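PDB 4HXF: putative uncharacterized protein PH0594 from Pyrococcus horikoshii, which acts as a hexameric, self-compartmentalizing serine protease of the acylaminoacyl peptidase type, selecting its substrates through multimerization. Local coordinates for residues I491-W494 / L495-Y498; I465-G468 / G469-T472. All coordinates share one frame; numbering follows the deposited sequence.

Contact 1: I491-W494 / L495-Y498; sequences ISYW and LTSY. With Y3A (N-[(benzyloxy)carbonyl]glycyl-N-[(2S,3R)-4-chloro-3-hydroxy-1-phenylbutan-2-yl]glycinamide), chain B.
Y493 and W494 meet L495, T496, S497 and Y498 in a local contact at the start of helix 494-500, where the loop leaving strand 484-488 winds into its first turn. Y493 is the N-cap residue. Its O takes a weak hydrogen bond from S497 N (3.3 Å), whereas Y498 N reaches W494 O at 2.9 Å in a nearly straight line (175°). With CG anti to the backbone N (chi1 -173°), the Y493 side chain runs alongside L495 and turns one ring face to it: L495 CB stands 3.9 Å from the centroid of the Y493 ring, a CH-pi contact. T496 crosses Y493 at about a right angle, its CG2 lying 3.9 Å from Y493 CD2. The phenol of Y493 is hydrogen-bonded to Y493 of the second subunit, which puts this half of the turn at a subunit interface. The other half lines the inhibitor pocket. I491 CG2 sits over the centre of one face of the W494 indole, 3.6 Å above its plane, and Y3A CE2 lies at the indole edge, 3.9 Å from W494 CZ3. S497 OG, hydrogen-bonded to D508, lies 3.7 Å from Y3A CE1, at the rim of the phenyl ring carried on CB4. Around the turn, helix 552-563 packs on T496 and S497, while helices 504-511 and 521-524 both touch W494 and Y498.

Contact 2: I465-G468 / G469-T472; sequences ISYG and GYMT. With Y3A (N-[(benzyloxy)carbonyl]glycyl-N-[(2S,3R)-4-chloro-3-hydroxy-1-phenylbutan-2-yl]glycinamide), chain B.
S466 OG is bonded covalently to Y3A C4 (1.5 Å), and the next residue, Y467, sends its backbone N-H to Y3A O4 over 3.1 Å at 162°, consistent with an oxyanion hole. G387 N is also hydrogen-bonded to Y3A. The positive phi of S466 (66°) marks the strained turn of a GxSxG nucleophile elbow between strand 460-465 and helix 467-478. Behind it, S466 O accepts from Y470 N (2.9 Å) and weakly from G469 N. Both glycines suit the tight turn: a CB on G468 would crowd I465 N, and one on G469 would press on S466 O. G468 O is gripped twice, T472 OG1 (2.9 Å) and T472 N coming from opposite faces of its carbonyl plane. The Y467 ring lies beside that of Y470, planes at 32°, with Y470 CD2 over its face and 3.5 Å from Y467 CE1. M471, bent at chi2 and chi3, brings CE to 3.7 Å from Y467 CE2, while the Y467 hydroxyl is hydrogen-bonded to D437. Replacing Y467 by alanine would probably leave D437 without its phenolic partner and open a gap beside Y470 and M471. The covalent link marks S466 as the nucleophile, probably of a triad with H578 and D546, and the Y467 amide at the helix start as a likely stabiliser of negative charge on O4, the oxygen of the attacked carbonyl.

Contact 2 comes first along the chain and contact 1 follows, their centres about 12 Å apart. Strand 460-465, helix 467-478 and strand 484-488 form a beta-alpha-beta unit of the mixed sheet in the alpha/beta-hydrolase domain; contact 2 opens that helix, and contact 1 lies just beyond the second strand. The two touch directly: W494 NE1 packs 3.4 Å from Y470 CE1, and I491 CD1 lies 3.9 Å from S466 O. Both also meet Y3A, contact 2 at the carbon attacked by the serine and contact 1 round the phenyl ring on CB4. The nucleophile and part of the probable S1 pocket thus come from two helix starts, before and after strand 484-488, that pack together.

Contact 1: I491-W494 / L495-Y498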
loop_
_atom_site.group_PDB
_atom_site.type_symbol
_atom_site.label_atom_id
_atom_site.label_comp_id
_atom_site.label_asym_id
_atom_site.label_seq_id
_atom_site.Cartn_x
_atom_site.Cartn_y
_atom_site.Cartn_z
ATOM N N ILE A 491 -21.421 -39.699 7.527
ATOM C CA ILE A 491 -22.757 -39.651 8.074
ATOM C C ILE A 491 -22.834 -40.419 9.365
ATOM O O ILE A 491 -22.394 -41.540 9.453
ATOM C CB ILE A 491 -23.783 -40.245 7.046
ATOM C CG1 ILE A 491 -23.742 -39.539 5.712
ATOM C CG2 ILE A 491 -25.209 -40.201 7.665
ATOM C CD1 ILE A 491 -22.945 -40.352 4.635
ATOM N N SER A 492 -23.384 -39.747 10.369
ATOM C CA SER A 492 -23.814 -40.314 11.640
ATOM C C SER A 492 -25.349 -40.370 11.814
ATOM O O SER A 492 -25.773 -41.220 12.602
ATOM C CB SER A 492 -23.190 -39.690 12.911
ATOM O OG SER A 492 -23.552 -38.343 13.086
ATOM N N TYR A 493 -26.085 -39.477 11.159
ATOM C CA TYR A 493 -27.510 -39.466 11.262
ATOM C C TYR A 493 -28.209 -39.164 9.989
ATOM O O TYR A 493 -28.129 -38.022 9.465
ATOM C CB TYR A 493 -27.954 -38.472 12.380
ATOM C CG TYR A 493 -29.411 -38.422 12.769
ATOM C CD1 TYR A 493 -30.300 -39.504 12.453
ATOM C CD2 TYR A 493 -29.944 -37.424 13.530
ATOM C CE1 TYR A 493 -31.617 -39.500 12.821
ATOM C CE2 TYR A 493 -31.250 -37.413 13.905
ATOM C CZ TYR A 493 -32.129 -38.441 13.542
ATOM O OH TYR A 493 -33.396 -38.456 13.966
ATOM N N TRP A 494 -28.906 -40.172 9.417
ATOM C CA TRP A 494 -29.543 -39.936 8.142
ATOM C C TRP A 494 -30.600 -38.847 8.126
ATOM O O TRP A 494 -30.815 -38.206 7.054
ATOM C CB TRP A 494 -30.114 -41.240 7.552
ATOM C CG TRP A 494 -29.022 -42.213 7.236
ATOM C CD1 TRP A 494 -28.747 -43.410 7.864
ATOM C CD2 TRP A 494 -28.088 -42.094 6.141
ATOM N NE1 TRP A 494 -27.672 -44.024 7.224
ATOM C CE2 TRP A 494 -27.216 -43.230 6.232
ATOM C CE3 TRP A 494 -27.858 -41.144 5.185
ATOM C CZ2 TRP A 494 -26.201 -43.476 5.310
ATOM C CZ3 TRP A 494 -26.843 -41.389 4.261
ATOM C CH2 TRP A 494 -26.018 -42.517 4.358
ATOM N N LEU A 495 -31.320 -38.597 9.202
ATOM C CA LEU A 495 -32.405 -37.660 9.095
ATOM C C LEU A 495 -31.877 -36.258 8.838
ATOM O O LEU A 495 -32.427 -35.508 8.017
ATOM C CB LEU A 495 -33.298 -37.600 10.347
ATOM C CG LEU A 495 -34.585 -36.818 10.182
ATOM C CD1 LEU A 495 -35.529 -37.355 9.118
ATOM C CD2 LEU A 495 -35.413 -36.728 11.439
ATOM N N THR A 496 -30.751 -35.869 9.482
ATOM C CA THR A 496 -30.159 -34.572 9.174
ATOM C C THR A 496 -29.509 -34.507 7.807
ATOM O O THR A 496 -29.348 -33.442 7.211
ATOM C CB THR A 496 -29.225 -34.067 10.292
ATOM O OG1 THR A 496 -28.110 -34.942 10.364
ATOM C CG2 THR A 496 -30.020 -34.017 11.611
ATOM N N SER A 497 -29.007 -35.658 7.290
ATOM C CA SER A 497 -28.574 -35.675 5.922
ATOM C C SER A 497 -29.735 -35.308 4.992
ATOM O O SER A 497 -29.630 -34.459 4.108
ATOM C CB SER A 497 -28.004 -37.072 5.596
ATOM O OG SER A 497 -27.697 -37.185 4.167
ATOM N N TYR A 498 -30.869 -35.983 5.147
ATOM C CA TYR A 498 -32.083 -35.633 4.374
ATOM C C TYR A 498 -32.385 -34.148 4.315
ATOM O O TYR A 498 -32.606 -33.538 3.312
ATOM C CB TYR A 498 -33.290 -36.454 4.863
ATOM C CG TYR A 498 -34.638 -35.883 4.461
ATOM C CD1 TYR A 498 -35.050 -35.807 3.115
ATOM C CD2 TYR A 498 -35.463 -35.361 5.390
ATOM C CE1 TYR A 498 -36.224 -35.264 2.793
ATOM C CE2 TYR A 498 -36.676 -34.819 5.051
ATOM C CZ TYR A 498 -37.050 -34.724 3.782
ATOM O OH TYR A 498 -38.260 -34.145 3.476
HETATM N N3 Y3A B . -22.475 -38.736 -5.063
HETATM C CA3 Y3A B . -23.017 -39.366 -3.844
HETATM C C3 Y3A B . -22.372 -38.607 -2.680
HETATM O O3 Y3A B . -21.874 -37.500 -2.702
HETATM C C4 Y3A B . -19.961 -39.214 -0.360
HETATM O O4 Y3A B . -19.841 -40.583 -0.498
HETATM C CA4 Y3A B . -21.440 -38.879 -0.284
HETATM N N4 Y3A B . -22.062 -39.526 -1.470
HETATM C CB4 Y3A B . -22.235 -39.574 0.861
HETATM C CG4 Y3A B . -23.687 -39.228 0.881
HETATM C CD1 Y3A B . -24.205 -37.944 1.109
HETATM C CD2 Y3A B . -24.619 -40.248 0.738
HETATM C CE1 Y3A B . -25.559 -37.667 1.147
HETATM C CE2 Y3A B . -25.981 -39.987 0.765
HETATM C CZ4 Y3A B . -26.439 -38.719 0.938
HETATM C C15 Y3A B . -19.075 -38.209 -1.187
#

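Contact 2: I465-G468 / G469-T472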
loop_
_atom_site.group_PDB
_atom_site.type_symbol
_atom_site.label_atom_id
_atom_site.label_comp_id
_atom_site.label_asym_id
_atom_site.label_seq_id
_atom_site.Cartn_x
_atom_site.Cartn_y
_atom_site.Cartn_z
ATOM N N ILE A 465 -14.012 -41.958 3.753
ATOM C CA ILE A 465 -14.579 -40.638 3.560
ATOM C C ILE A 465 -16.001 -40.749 3.012
ATOM O O ILE A 465 -16.312 -41.627 2.165
ATOM C CB ILE A 465 -13.742 -39.834 2.536
ATOM C CG1 ILE A 465 -12.262 -39.767 2.933
ATOM C CG2 ILE A 465 -14.287 -38.439 2.243
ATOM C CD1 ILE A 465 -11.295 -39.357 1.801
ATOM N N SER A 466 -16.907 -39.865 3.435
ATOM C CA SER A 466 -18.294 -39.788 2.928
ATOM C C SER A 466 -19.045 -41.035 3.313
ATOM O O SER A 466 -19.136 -41.326 4.507
ATOM C CB SER A 466 -18.260 -39.496 1.409
ATOM O OG SER A 466 -19.584 -39.116 1.085
ATOM N N TYR A 467 -19.551 -41.819 2.351
ATOM C CA TYR A 467 -20.209 -43.084 2.702
ATOM C C TYR A 467 -19.198 -44.002 3.464
ATOM O O TYR A 467 -19.603 -44.837 4.306
ATOM C CB TYR A 467 -20.840 -43.740 1.462
ATOM C CG TYR A 467 -21.707 -44.923 1.848
ATOM C CD1 TYR A 467 -22.962 -44.699 2.452
ATOM C CD2 TYR A 467 -21.267 -46.225 1.754
ATOM C CE1 TYR A 467 -23.770 -45.759 2.834
ATOM C CE2 TYR A 467 -22.041 -47.289 2.124
ATOM C CZ TYR A 467 -23.303 -47.090 2.696
ATOM O OH TYR A 467 -24.123 -48.131 3.139
ATOM N N GLY A 468 -17.875 -43.827 3.170
ATOM C CA GLY A 468 -16.855 -44.604 3.808
ATOM C C GLY A 468 -16.686 -44.169 5.280
ATOM O O GLY A 468 -16.273 -44.964 6.122
ATOM N N GLY A 469 -16.959 -42.899 5.511
ATOM C CA GLY A 469 -16.983 -42.319 6.885
ATOM C C GLY A 469 -18.189 -42.812 7.664
ATOM O O GLY A 469 -18.093 -43.295 8.825
ATOM N N TYR A 470 -19.387 -42.805 7.046
ATOM C CA TYR A 470 -20.554 -43.489 7.598
ATOM C C TYR A 470 -20.150 -44.886 8.014
ATOM O O TYR A 470 -20.522 -45.426 9.052
ATOM C CB TYR A 470 -21.666 -43.566 6.482
ATOM C CG TYR A 470 -22.752 -44.563 6.849
ATOM C CD1 TYR A 470 -23.660 -44.300 7.793
ATOM C CD2 TYR A 470 -22.843 -45.771 6.205
ATOM C CE1 TYR A 470 -24.637 -45.208 8.105
ATOM C CE2 TYR A 470 -23.803 -46.695 6.455
ATOM C CZ TYR A 470 -24.764 -46.387 7.442
ATOM O OH TYR A 470 -25.752 -47.349 7.779
ATOM N N MET A 471 -19.550 -45.634 7.070
ATOM C CA MET A 471 -19.298 -47.045 7.369
ATOM C C MET A 471 -18.216 -47.306 8.419
ATOM O O MET A 471 -18.328 -48.252 9.172
ATOM C CB MET A 471 -18.853 -47.790 6.144
ATOM C CG MET A 471 -18.799 -49.314 6.263
ATOM S SD MET A 471 -20.455 -50.017 6.415
ATOM C CE MET A 471 -21.233 -49.560 4.898
ATOM N N THR A 472 -17.272 -46.410 8.558
ATOM C CA THR A 472 -16.324 -46.415 9.653
ATOM C C THR A 472 -17.063 -46.185 10.975
ATOM O O THR A 472 -16.864 -46.891 11.953
ATOM C CB THR A 472 -15.231 -45.311 9.469
ATOM O OG1 THR A 472 -14.442 -45.645 8.301
ATOM C CG2 THR A 472 -14.268 -45.225 10.652
HETATM N N3 Y3A B . -22.475 -38.736 -5.063
HETATM C CA3 Y3A B . -23.017 -39.366 -3.844
HETATM C C3 Y3A B . -22.372 -38.607 -2.680
HETATM O O3 Y3A B . -21.874 -37.500 -2.702
HETATM C C4 Y3A B . -19.961 -39.214 -0.360
HETATM O O4 Y3A B . -19.841 -40.583 -0.498
HETATM C CA4 Y3A B . -21.440 -38.879 -0.284
HETATM N N4 Y3A B . -22.062 -39.526 -1.470
HETATM C CB4 Y3A B . -22.235 -39.574 0.861
HETATM C CG4 Y3A B . -23.687 -39.228 0.881
HETATM C CD1 Y3A B . -24.205 -37.944 1.109
HETATM C CD2 Y3A B . -24.619 -40.248 0.738
HETATM C CE1 Y3A B . -25.559 -37.667 1.147
HETATM C CE2 Y3A B . -25.981 -39.987 0.765
HETATM C CZ4 Y3A B . -26.439 -38.719 0.938
HETATM C C15 Y3A B . -19.075 -38.209 -1.187
#